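Local coordinates for protein ornithine carbamoyltransferase, mitochondrial (Coccidioides immitis, PDB 3SDS) that catalyses carbamoyl transfer from carbamoyl phosphate to L-ornithine, giving L-citrulline and phosphate in the first of the three steps from ornithine to arginine, at residues Leu164-Ser169 with Leu184-Leu189; Ala38-Asn43 with Gln158-Phe163; Ile191-Asp196 with Phe202-Ala207; Ser46-Ile51 with Glu330-Leu335. One frame throughout, in Å; residues are numbered along the deposited sequence.

Contact 1: residues Leu164-Ser169 with Leu184-Leu189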
loop_
_atom_site.group_PDB
_atom_site.type_symbol
_atom_site.label_atom_id
_atom_site.label_comp_id
_atom_site.label_asym_id
_atom_site.label_seq_id
_atom_site.Cartn_x
_atom_site.Cartn_y
_atom_site.Cartn_z
ATOM N N LEU A 164 6.743 -23.031 17.094
ATOM C CA LEU A 164 7.993 -22.293 17.288
ATOM C C LEU A 164 8.100 -21.830 18.727
ATOM O O LEU A 164 9.173 -21.925 19.336
ATOM C CB LEU A 164 8.073 -21.059 16.379
ATOM C CG LEU A 164 9.311 -20.138 16.525
ATOM C CD1 LEU A 164 10.646 -20.920 16.502
ATOM C CD2 LEU A 164 9.343 -19.064 15.465
ATOM N N THR A 165 6.986 -21.327 19.264
ATOM C CA THR A 165 6.970 -20.739 20.585
ATOM C C THR A 165 7.201 -21.835 21.608
ATOM O O THR A 165 8.026 -21.678 22.505
ATOM C CB THR A 165 5.635 -20.037 20.866
ATOM O OG1 THR A 165 5.271 -19.229 19.742
ATOM C CG2 THR A 165 5.739 -19.165 22.091
ATOM N N ILE A 166 6.473 -22.945 21.456
ATOM C CA ILE A 166 6.561 -24.081 22.384
ATOM C C ILE A 166 8.000 -24.618 22.392
ATOM O O ILE A 166 8.589 -24.785 23.460
ATOM C CB ILE A 166 5.468 -25.186 22.067
ATOM C CG1 ILE A 166 4.049 -24.622 22.276
ATOM C CG2 ILE A 166 5.673 -26.479 22.898
ATOM C CD1 ILE A 166 2.929 -25.414 21.600
ATOM N N HIS A 167 8.562 -24.825 21.199
ATOM C CA HIS A 167 9.947 -25.286 21.005
ATOM C C HIS A 167 11.034 -24.428 21.691
ATOM O O HIS A 167 12.044 -24.964 22.131
ATOM C CB HIS A 167 10.241 -25.435 19.498
ATOM C CG HIS A 167 11.674 -25.749 19.170
ATOM N ND1 HIS A 167 12.543 -24.813 18.641
ATOM C CD2 HIS A 167 12.385 -26.900 19.273
ATOM C CE1 HIS A 167 13.726 -25.369 18.440
ATOM N NE2 HIS A 167 13.657 -26.634 18.819
ATOM N N GLU A 168 10.834 -23.110 21.758
ATOM C CA GLU A 168 11.767 -22.204 22.440
ATOM C C GLU A 168 11.670 -22.289 23.970
ATOM O O GLU A 168 12.681 -22.220 24.688
ATOM C CB GLU A 168 11.464 -20.758 22.064
ATOM C CG GLU A 168 12.059 -20.238 20.776
ATOM C CD GLU A 168 11.642 -18.783 20.506
ATOM O OE1 GLU A 168 10.589 -18.318 21.042
ATOM O OE2 GLU A 168 12.374 -18.111 19.746
ATOM N N SER A 169 10.436 -22.402 24.457
ATOM C CA SER A 169 10.155 -22.278 25.873
ATOM C C SER A 169 10.486 -23.560 26.610
ATOM O O SER A 169 10.841 -23.519 27.778
ATOM C CB SER A 169 8.706 -21.871 26.099
ATOM O OG SER A 169 8.394 -21.904 27.480
ATOM N N LEU A 184 10.472 -32.484 16.808
ATOM C CA LEU A 184 10.996 -31.333 17.537
ATOM C C LEU A 184 11.368 -31.668 18.988
ATOM O O LEU A 184 11.567 -30.766 19.809
ATOM C CB LEU A 184 9.979 -30.191 17.523
ATOM C CG LEU A 184 9.680 -29.560 16.171
ATOM C CD1 LEU A 184 8.495 -28.628 16.288
ATOM C CD2 LEU A 184 10.893 -28.838 15.617
ATOM N N GLY A 185 11.450 -32.959 19.303
ATOM C CA GLY A 185 11.785 -33.423 20.658
ATOM C C GLY A 185 10.760 -33.098 21.733
ATOM O O GLY A 185 11.122 -32.953 22.892
ATOM N N LEU A 186 9.483 -33.008 21.355
ATOM C CA LEU A 186 8.408 -32.602 22.272
ATOM C C LEU A 186 7.497 -33.737 22.753
ATOM O O LEU A 186 6.455 -33.483 23.359
ATOM C CB LEU A 186 7.544 -31.516 21.619
ATOM C CG LEU A 186 8.194 -30.150 21.361
ATOM C CD1 LEU A 186 7.314 -29.266 20.474
ATOM C CD2 LEU A 186 8.577 -29.444 22.684
ATOM N N GLU A 187 7.881 -34.980 22.491
ATOM C CA GLU A 187 7.043 -36.119 22.819
ATOM C C GLU A 187 6.627 -36.161 24.289
ATOM O O GLU A 187 7.448 -36.015 25.194
ATOM C CB GLU A 187 7.709 -37.433 22.408
ATOM C CG GLU A 187 7.790 -37.624 20.887
ATOM C CD GLU A 187 9.112 -37.121 20.268
ATOM O OE1 GLU A 187 9.330 -37.348 19.053
ATOM O OE2 GLU A 187 9.939 -36.504 20.991
ATOM N N GLY A 188 5.326 -36.339 24.501
ATOM C CA GLY A 188 4.785 -36.575 25.823
ATOM C C GLY A 188 4.304 -35.331 26.527
ATOM O O GLY A 188 3.843 -35.407 27.675
ATOM N N LEU A 189 4.406 -34.181 25.857
ATOM C CA LEU A 189 3.793 -32.950 26.358
ATOM C C LEU A 189 2.261 -32.976 26.324
ATOM O O LEU A 189 1.662 -33.739 25.560
ATOM C CB LEU A 189 4.296 -31.759 25.568
ATOM C CG LEU A 189 5.273 -30.870 26.319
ATOM C CD1 LEU A 189 6.418 -31.678 26.964
ATOM C CD2 LEU A 189 5.805 -29.810 25.367
#
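The last turns of the interdomain helix 156-169 meet, through I166 and H167, the leucines L184, L186 and L189 of the loop leading into strand 190-194, the first strand of the second domain. I166 does most of the apolar work with one methyl group, CG2. With chi1 (to CG1) at -64°, CG2 stands anti to the backbone N and faces the loop, where it lies 4.0 Å from L186 CD1 and 4.1 Å from L189 CD2. L186 crosses I166 at a slant, whereas L189 runs past it in the opposite sense. At the next residue, the H167 ring presents its CD2 edge: L184 O sits near the ring plane at 4.0 Å from H167 CD2, a van der Waals approach, and L184 CD2 is 4.4 Å from the same carbon. The loop brings two of its leucines to I166 through a type II turn from L186 to L189. G188 occupies the third position at a phi of 94°, and the closing bond, L189 N to L186 O at 3.3 Å, is weak. Outside the pair, L184 leans on A38 and V41 of helix 34-51, L186 and L189 rest on V213, and I166 also touches M305 of strand 303-306.

Contact 2: residues Ala38-Asn43 with Gln158-Phe163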
loop_
_atom_site.group_PDB
_atom_site.type_symbol
_atom_site.label_atom_id
_atom_site.label_comp_id
_atom_site.label_asym_id
_atom_site.label_seq_id
_atom_site.Cartn_x
_atom_site.Cartn_y
_atom_site.Cartn_z
ATOM N N ALA A 38 8.497 -30.147 11.033
ATOM C CA ALA A 38 9.579 -29.846 11.954
ATOM C C ALA A 38 10.630 -28.933 11.296
ATOM O O ALA A 38 11.187 -28.039 11.964
ATOM C CB ALA A 38 10.194 -31.095 12.485
ATOM N N THR A 39 10.865 -29.135 9.994
ATOM C CA THR A 39 11.846 -28.356 9.223
ATOM C C THR A 39 11.454 -26.869 9.080
ATOM O O THR A 39 12.310 -25.970 9.207
ATOM C CB THR A 39 12.109 -29.012 7.841
ATOM O OG1 THR A 39 12.708 -30.297 8.036
ATOM C CG2 THR A 39 13.038 -28.171 6.978
ATOM N N LEU A 40 10.164 -26.612 8.840
ATOM C CA LEU A 40 9.652 -25.234 8.783
ATOM C C LEU A 40 9.872 -24.525 10.129
ATOM O O LEU A 40 10.257 -23.344 10.181
ATOM C CB LEU A 40 8.168 -25.202 8.377
ATOM C CG LEU A 40 7.772 -25.599 6.942
ATOM C CD1 LEU A 40 6.274 -25.458 6.731
ATOM C CD2 LEU A 40 8.504 -24.762 5.908
ATOM N N VAL A 41 9.659 -25.266 11.212
ATOM C CA VAL A 41 9.828 -24.711 12.532
ATOM C C VAL A 41 11.316 -24.466 12.843
ATOM O O VAL A 41 11.676 -23.370 13.295
ATOM C CB VAL A 41 9.072 -25.555 13.621
ATOM C CG1 VAL A 41 9.390 -25.072 15.028
ATOM C CG2 VAL A 41 7.567 -25.465 13.397
ATOM N N ARG A 42 12.188 -25.441 12.585
ATOM C CA ARG A 42 13.626 -25.187 12.796
ATOM C C ARG A 42 14.130 -23.990 11.974
ATOM O O ARG A 42 14.839 -23.133 12.504
ATOM C CB ARG A 42 14.481 -26.428 12.556
ATOM C CG ARG A 42 14.359 -27.461 13.679
ATOM C CD ARG A 42 15.184 -28.720 13.426
ATOM N NE ARG A 42 14.694 -29.470 12.269
ATOM C CZ ARG A 42 14.116 -30.663 12.330
ATOM N NH1 ARG A 42 13.949 -31.271 13.498
ATOM N NH2 ARG A 42 13.702 -31.253 11.214
ATOM N N ASN A 43 13.729 -23.909 10.704
ATOM C CA ASN A 43 14.130 -22.790 9.852
ATOM C C ASN A 43 13.729 -21.410 10.426
ATOM O O ASN A 43 14.558 -20.478 10.447
ATOM C CB ASN A 43 13.644 -22.969 8.392
ATOM C CG ASN A 43 14.289 -24.181 7.678
ATOM O OD1 ASN A 43 15.172 -24.870 8.225
ATOM N ND2 ASN A 43 13.832 -24.453 6.459
ATOM N N GLN A 158 -0.580 -20.085 11.785
ATOM C CA GLN A 158 -0.684 -19.961 13.236
ATOM C C GLN A 158 -0.041 -21.153 13.974
ATOM O O GLN A 158 0.721 -20.967 14.937
ATOM C CB GLN A 158 -2.136 -19.764 13.672
ATOM C CG GLN A 158 -2.258 -19.444 15.168
ATOM C CD GLN A 158 -1.643 -18.079 15.543
ATOM O OE1 GLN A 158 -1.846 -17.077 14.843
ATOM N NE2 GLN A 158 -0.903 -18.040 16.661
ATOM N N ALA A 159 -0.347 -22.365 13.505
ATOM C CA ALA A 159 0.243 -23.590 14.052
ATOM C C ALA A 159 1.792 -23.534 14.047
ATOM O O ALA A 159 2.445 -23.871 15.054
ATOM C CB ALA A 159 -0.264 -24.808 13.280
ATOM N N ILE A 160 2.363 -23.090 12.925
ATOM C CA ILE A 160 3.811 -22.991 12.796
ATOM C C ILE A 160 4.361 -22.022 13.860
ATOM O O ILE A 160 5.336 -22.342 14.560
ATOM C CB ILE A 160 4.235 -22.572 11.365
ATOM C CG1 ILE A 160 3.742 -23.601 10.335
ATOM C CG2 ILE A 160 5.730 -22.434 11.279
ATOM C CD1 ILE A 160 3.745 -23.128 8.871
ATOM N N ALA A 161 3.722 -20.863 14.005
ATOM C CA ALA A 161 4.092 -19.914 15.049
ATOM C C ALA A 161 3.990 -20.522 16.445
ATOM O O ALA A 161 4.916 -20.392 17.262
ATOM C CB ALA A 161 3.239 -18.667 14.962
ATOM N N ASP A 162 2.868 -21.193 16.712
ATOM C CA ASP A 162 2.627 -21.740 18.042
ATOM C C ASP A 162 3.660 -22.793 18.417
ATOM O O ASP A 162 4.192 -22.772 19.538
ATOM C CB ASP A 162 1.197 -22.248 18.176
ATOM C CG ASP A 162 0.193 -21.117 18.212
ATOM O OD1 ASP A 162 0.635 -19.942 18.205
ATOM O OD2 ASP A 162 -1.034 -21.384 18.242
ATOM N N PHE A 163 3.987 -23.679 17.476
ATOM C CA PHE A 163 5.026 -24.680 17.749
ATOM C C PHE A 163 6.446 -24.098 17.847
ATOM O O PHE A 163 7.242 -24.589 18.644
ATOM C CB PHE A 163 4.911 -25.925 16.849
ATOM C CG PHE A 163 4.025 -26.981 17.434
ATOM C CD1 PHE A 163 2.640 -26.860 17.374
ATOM C CD2 PHE A 163 4.572 -28.068 18.120
ATOM C CE1 PHE A 163 1.814 -27.836 17.959
ATOM C CE2 PHE A 163 3.744 -29.041 18.725
ATOM C CZ PHE A 163 2.371 -28.923 18.637
#
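F163 turns its ring away from helix 38-43; of its side chain, the base comes nearest, F163 CB lying 4.4 Å from V41 CG2. The ring's edge has A159 O, one turn earlier on its own helix, in its plane, and the ring also touches L204, A207 and A208 of helix 199-210. The other flat groups take no part across the contact. A38 O stands 3.7 Å above the plane of the R42 guanidinium, toward the rim of one face, without bonding to it, and R42 NH2 bonds P181 O. The Q158 amide donates from NE2 to D162 OD1 at 2.9 Å, on the syn side of the carboxylate but 33° out of its plane, while Q158 OE1 is weakly bonded to R334 NH1. The interface itself is aliphatic. V41 fits its CG2 branch against I160, 4.0 Å from I160 O and 4.1 Å from I160 CG2, while its CG1, anti to the backbone N, lies 4.2 Å from F163 C. L40 completes the row with CD1 at 4.1 Å from I160 CD1, the two side chains crossing at a slant. The axes of segments 38-43 and 158-163 approach to 9.6 Å at a crossing angle of -62°. Helix 327-347 adds A344 against L40 and A337 against I160. Steep, buried helix-helix packing thus seats the interdomain helix of the transcarbamylase fold, which carries the probable carbamoyl phosphate ligand Q158, on the N-terminal helix.

Contact 3: residues Ile191-Asp196 with Phe202-Ala207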
loop_
_atom_site.group_PDB
_atom_site.type_symbol
_atom_site.label_atom_id
_atom_site.label_comp_id
_atom_site.label_asym_id
_atom_site.label_seq_id
_atom_site.Cartn_x
_atom_site.Cartn_y
_atom_site.Cartn_z
ATOM N N ILE A 191 -1.170 -30.419 25.920
ATOM C CA ILE A 191 -1.825 -29.125 25.655
ATOM C C ILE A 191 -3.316 -29.185 26.041
ATOM O O ILE A 191 -4.027 -30.122 25.691
ATOM C CB ILE A 191 -1.636 -28.645 24.155
ATOM C CG1 ILE A 191 -0.153 -28.416 23.828
ATOM C CG2 ILE A 191 -2.438 -27.369 23.845
ATOM C CD1 ILE A 191 0.128 -28.178 22.352
ATOM N N ALA A 192 -3.784 -28.183 26.769
ATOM C CA ALA A 192 -5.189 -28.110 27.096
ATOM C C ALA A 192 -5.815 -26.898 26.436
ATOM O O ALA A 192 -5.402 -25.756 26.671
ATOM C CB ALA A 192 -5.381 -28.055 28.600
ATOM N N TRP A 193 -6.806 -27.168 25.600
ATOM C CA TRP A 193 -7.606 -26.131 24.975
ATOM C C TRP A 193 -8.931 -25.965 25.728
ATOM O O TRP A 193 -9.692 -26.933 25.897
ATOM C CB TRP A 193 -7.877 -26.492 23.508
ATOM C CG TRP A 193 -8.693 -25.454 22.795
ATOM C CD1 TRP A 193 -10.041 -25.184 22.963
ATOM C CD2 TRP A 193 -8.215 -24.526 21.817
ATOM N NE1 TRP A 193 -10.415 -24.136 22.151
ATOM C CE2 TRP A 193 -9.317 -23.715 21.435
ATOM C CE3 TRP A 193 -6.962 -24.292 21.233
ATOM C CZ2 TRP A 193 -9.198 -22.694 20.474
ATOM C CZ3 TRP A 193 -6.839 -23.277 20.295
ATOM C CH2 TRP A 193 -7.955 -22.493 19.917
ATOM N N VAL A 194 -9.213 -24.741 26.174
ATOM C CA VAL A 194 -10.475 -24.461 26.882
ATOM C C VAL A 194 -11.230 -23.336 26.172
ATOM O O VAL A 194 -10.750 -22.207 26.122
ATOM C CB VAL A 194 -10.246 -24.115 28.390
ATOM C CG1 VAL A 194 -11.567 -23.847 29.110
ATOM C CG2 VAL A 194 -9.492 -25.220 29.091
ATOM N N GLY A 195 -12.402 -23.651 25.624
ATOM C CA GLY A 195 -13.201 -22.666 24.882
ATOM C C GLY A 195 -13.916 -23.219 23.659
ATOM O O GLY A 195 -14.284 -24.381 23.632
ATOM N N ASP A 196 -14.110 -22.385 22.642
ATOM C CA ASP A 196 -14.775 -22.822 21.418
ATOM C C ASP A 196 -13.842 -23.599 20.472
ATOM O O ASP A 196 -12.629 -23.351 20.437
ATOM C CB ASP A 196 -15.418 -21.631 20.682
ATOM C CG ASP A 196 -16.301 -22.065 19.476
ATOM O OD1 ASP A 196 -16.931 -23.168 19.499
ATOM O OD2 ASP A 196 -16.369 -21.280 18.497
ATOM N N PHE A 202 -8.175 -26.578 15.237
ATOM C CA PHE A 202 -8.123 -27.674 14.268
ATOM C C PHE A 202 -6.693 -27.975 13.796
ATOM O O PHE A 202 -6.220 -29.121 13.959
ATOM C CB PHE A 202 -9.081 -27.441 13.099
ATOM C CG PHE A 202 -10.518 -27.174 13.524
ATOM C CD1 PHE A 202 -10.999 -27.636 14.749
ATOM C CD2 PHE A 202 -11.382 -26.482 12.684
ATOM C CE1 PHE A 202 -12.292 -27.385 15.142
ATOM C CE2 PHE A 202 -12.674 -26.222 13.054
ATOM C CZ PHE A 202 -13.148 -26.675 14.287
ATOM N N ASP A 203 -5.999 -26.954 13.268
ATOM C CA ASP A 203 -4.633 -27.121 12.743
ATOM C C ASP A 203 -3.603 -27.414 13.834
ATOM O O ASP A 203 -2.691 -28.236 13.625
ATOM C CB ASP A 203 -4.183 -25.913 11.932
ATOM C CG ASP A 203 -4.334 -26.106 10.424
ATOM O OD1 ASP A 203 -3.983 -27.169 9.865
ATOM O OD2 ASP A 203 -4.792 -25.143 9.784
ATOM N N LEU A 204 -3.749 -26.755 14.985
ATOM C CA LEU A 204 -2.894 -27.020 16.143
ATOM C C LEU A 204 -2.960 -28.514 16.517
ATOM O O LEU A 204 -1.910 -29.185 16.657
ATOM C CB LEU A 204 -3.306 -26.129 17.322
ATOM C CG LEU A 204 -2.664 -26.239 18.715
ATOM C CD1 LEU A 204 -1.151 -26.141 18.656
ATOM C CD2 LEU A 204 -3.214 -25.149 19.653
ATOM N N ALA A 205 -4.191 -29.033 16.638
ATOM C CA ALA A 205 -4.435 -30.469 16.881
ATOM C C ALA A 205 -3.711 -31.389 15.887
ATOM O O ALA A 205 -3.061 -32.347 16.308
ATOM C CB ALA A 205 -5.944 -30.781 16.896
ATOM N N ILE A 206 -3.840 -31.103 14.587
ATOM C CA ILE A 206 -3.194 -31.906 13.526
ATOM C C ILE A 206 -1.650 -31.882 13.652
ATOM O O ILE A 206 -0.977 -32.895 13.444
ATOM C CB ILE A 206 -3.656 -31.443 12.082
ATOM C CG1 ILE A 206 -5.158 -31.685 11.876
ATOM C CG2 ILE A 206 -2.854 -32.140 10.977
ATOM C CD1 ILE A 206 -5.727 -31.090 10.587
ATOM N N ALA A 207 -1.106 -30.712 13.998
ATOM C CA ALA A 207 0.325 -30.545 14.226
ATOM C C ALA A 207 0.784 -31.339 15.451
ATOM O O ALA A 207 1.666 -32.202 15.346
ATOM C CB ALA A 207 0.666 -29.072 14.370
#
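Apolar packing between strand and helix rests on one side chain, L204, which sends its two methyl groups to I191 and W193. L204 CD2 lies near the plane of the W193 indole, at the edge of the six-membered ring, 4.1 Å from W193 CZ3 and 4.2 Å from W193 CE3, so it meets an edge and not a face. L204 CD1 takes the longer contact, 4.4 Å from I191 CD1. With CG anti to the backbone N (chi1 176°), the leucine reaches from the helix down onto the sheet, where I191 and W193, two residues apart, project from the same side of the strand. Polar bonds lie within the segments or lead outside them. W193 NE1 donates to D196 O at 2.9 Å, the donor standing 47° out of the carbonyl plane, and this ties the indole to the loop that follows the strand. D203, buried on the helix, is held by three donors: H155 N at OD2, and I29 N and S28 OG at OD1. Main-chain bonds join I191 and W193 to strand 214-218 and A192 to strand 261-264, which makes 190-194 an inner strand. Strand 190-194, helix 199-210 and strand 214-218 form the first beta-alpha-beta crossover of a Rossmann-like sheet in strand order 3-2-1-4-5. W193 adjoins D265, which probably binds ornithine, as in related enzymes.

Contact 4: residues Ser46-Ile51 with Glu330-Leu335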
loop_
_atom_site.group_PDB
_atom_site.type_symbol
_atom_site.label_atom_id
_atom_site.label_comp_id
_atom_site.label_asym_id
_atom_site.label_seq_id
_atom_site.Cartn_x
_atom_site.Cartn_y
_atom_site.Cartn_z
ATOM N N SER A 46 15.943 -20.599 13.393
ATOM C CA SER A 46 17.256 -20.240 12.901
ATOM C C SER A 46 17.296 -18.810 12.336
ATOM O O SER A 46 18.163 -18.002 12.729
ATOM C CB SER A 46 17.664 -21.232 11.817
ATOM O OG SER A 46 19.007 -21.035 11.416
ATOM N N TYR A 47 16.367 -18.502 11.420
ATOM C CA TYR A 47 16.325 -17.186 10.779
ATOM C C TYR A 47 16.129 -16.061 11.807
ATOM O O TYR A 47 16.721 -14.967 11.682
ATOM C CB TYR A 47 15.243 -17.129 9.679
ATOM C CG TYR A 47 15.413 -18.122 8.527
ATOM C CD1 TYR A 47 16.693 -18.532 8.093
ATOM C CD2 TYR A 47 14.301 -18.632 7.853
ATOM C CE1 TYR A 47 16.851 -19.452 7.038
ATOM C CE2 TYR A 47 14.447 -19.550 6.791
ATOM C CZ TYR A 47 15.722 -19.946 6.387
ATOM O OH TYR A 47 15.870 -20.847 5.345
ATOM N N LYS A 48 15.308 -16.356 12.821
ATOM C CA LYS A 48 15.013 -15.454 13.951
ATOM C C LYS A 48 16.267 -15.084 14.750
ATOM O O LYS A 48 16.512 -13.915 15.061
ATOM C CB LYS A 48 13.951 -16.102 14.868
ATOM C CG LYS A 48 13.775 -15.442 16.240
ATOM C CD LYS A 48 12.516 -15.902 16.954
ATOM C CE LYS A 48 12.355 -15.145 18.274
ATOM N NZ LYS A 48 11.317 -15.790 19.172
ATOM N N LYS A 49 17.071 -16.089 15.068
ATOM C CA LYS A 49 18.298 -15.873 15.836
ATOM C C LYS A 49 19.331 -15.026 15.056
ATOM O O LYS A 49 19.955 -14.130 15.624
ATOM C CB LYS A 49 18.876 -17.219 16.297
ATOM C CG LYS A 49 19.515 -17.164 17.644
ATOM C CD LYS A 49 20.710 -18.097 17.780
ATOM C CE LYS A 49 21.706 -17.480 18.787
ATOM N NZ LYS A 49 22.676 -18.442 19.387
ATOM N N THR A 50 19.488 -15.306 13.761
ATOM C CA THR A 50 20.436 -14.572 12.907
ATOM C C THR A 50 20.012 -13.110 12.730
ATOM O O THR A 50 20.824 -12.212 12.961
ATOM C CB THR A 50 20.585 -15.211 11.474
ATOM O OG1 THR A 50 20.891 -16.609 11.561
ATOM C CG2 THR A 50 21.657 -14.527 10.669
ATOM N N ILE A 51 18.755 -12.884 12.310
ATOM C CA ILE A 51 18.240 -11.521 12.011
ATOM C C ILE A 51 18.164 -10.608 13.278
ATOM O O ILE A 51 18.528 -9.428 13.229
ATOM C CB ILE A 51 16.897 -11.585 11.207
ATOM C CG1 ILE A 51 17.155 -12.138 9.806
ATOM C CG2 ILE A 51 16.200 -10.213 11.097
ATOM C CD1 ILE A 51 15.951 -12.782 9.116
ATOM N N GLU A 330 4.630 -15.195 21.085
ATOM C CA GLU A 330 3.776 -15.944 20.158
ATOM C C GLU A 330 3.287 -15.068 19.001
ATOM O O GLU A 330 3.217 -15.526 17.855
ATOM C CB GLU A 330 2.575 -16.509 20.910
ATOM C CG GLU A 330 1.681 -17.411 20.077
ATOM C CD GLU A 330 0.380 -17.803 20.772
ATOM O OE1 GLU A 330 0.149 -17.384 21.933
ATOM O OE2 GLU A 330 -0.423 -18.538 20.142
ATOM N N ALA A 331 2.944 -13.814 19.313
ATOM C CA ALA A 331 2.515 -12.835 18.304
ATOM C C ALA A 331 3.643 -12.497 17.308
ATOM O O ALA A 331 3.422 -12.499 16.100
ATOM C CB ALA A 331 1.970 -11.576 18.983
ATOM N N GLU A 332 4.840 -12.218 17.833
ATOM C CA GLU A 332 6.044 -11.963 17.029
ATOM C C GLU A 332 6.496 -13.166 16.183
ATOM O O GLU A 332 7.031 -12.982 15.068
ATOM C CB GLU A 332 7.210 -11.489 17.916
ATOM C CG GLU A 332 8.554 -11.355 17.175
ATOM C CD GLU A 332 9.764 -11.168 18.072
ATOM O OE1 GLU A 332 9.623 -10.729 19.239
ATOM O OE2 GLU A 332 10.879 -11.458 17.594
ATOM N N ASN A 333 6.301 -14.383 16.693
ATOM C CA ASN A 333 6.677 -15.570 15.925
ATOM C C ASN A 333 5.893 -15.735 14.602
ATOM O O ASN A 333 6.213 -16.620 13.798
ATOM C CB ASN A 333 6.597 -16.835 16.787
ATOM C CG ASN A 333 7.699 -16.900 17.879
ATOM O OD1 ASN A 333 8.776 -16.298 17.754
ATOM N ND2 ASN A 333 7.422 -17.646 18.950
ATOM N N ARG A 334 4.877 -14.888 14.370
ATOM C CA ARG A 334 4.183 -14.884 13.089
ATOM C C ARG A 334 5.125 -14.407 11.975
ATOM O O ARG A 334 5.108 -14.937 10.841
ATOM C CB ARG A 334 2.917 -14.026 13.135
ATOM C CG ARG A 334 1.674 -14.704 13.784
ATOM C CD ARG A 334 1.220 -15.984 13.038
ATOM N NE ARG A 334 0.548 -15.715 11.761
ATOM C CZ ARG A 334 -0.737 -15.346 11.658
ATOM N NH1 ARG A 334 -1.480 -15.191 12.754
ATOM N NH2 ARG A 334 -1.285 -15.109 10.462
ATOM N N LEU A 335 5.959 -13.418 12.308
ATOM C CA LEU A 335 6.899 -12.860 11.354
ATOM C C LEU A 335 7.851 -13.952 10.892
ATOM O O LEU A 335 8.035 -14.144 9.682
ATOM C CB LEU A 335 7.651 -11.666 11.943
ATOM C CG LEU A 335 8.818 -11.053 11.130
ATOM C CD1 LEU A 335 8.438 -10.661 9.696
ATOM C CD2 LEU A 335 9.468 -9.873 11.839
#
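K48 NZ is gripped from two helices: it donates to N333 OD1 at 3.0 Å and forms a salt bridge with E168 of helix 156-169. Here helix 327-347, the second interdomain helix of the transcarbamylase fold, passes the C-terminal end of helix 34-51. The bond to N333 is well directed, lying in the carbonyl plane on a lone pair with a C=O...N angle of 141°. An extended lysine chain, its CG anti to the backbone N (chi1 167°), spans the gap between segments 46-51 and 330-335, whose nearest CA atoms, of K48 and N333, are 8.6 Å apart. The N333 amide is fixed from its other end, ND2 bonding T165 OG1, so both of its polar atoms are engaged. The helix is kinked just after N333: R334 N and L335 N bond three residues back, to A331 O and E332 O. R334, probably a carbamoyl phosphate ligand, bonds T80, another such residue, and A331, E332 and L335 pack on V117, S120 and M121 of a neighbouring subunit. E332 crosses K48 at about a right angle, but its OE2 pairs instead with K52 and W336 NE1, staying 4.6 Å from K48 NZ and 4.0 Å from K48 CE.

How the contacts relate
Contacts 2 and 3 lie in the core, whereas contacts 1 and 4 are only partly buried. Contacts 1, 2 and 3 are held across their segments by van der Waals packing, contact 2 partly against main-chain atoms; contact 4 alone has a hydrogen bond, from a charged group. Helix 156-169 ties them together: contacts 1 and 2 use successive turns of it, and I166 of contact 1 touches I191 of contact 3. Towards contact 4 the chemistry turns polar, two side chains of contact 1 on the same helix carrying bonds to it. Helix 34-51 likewise serves contact 2 with its middle and contact 4 with its end. Contacts 3 and 4 do not touch, their nearest atoms being about 7 Å apart.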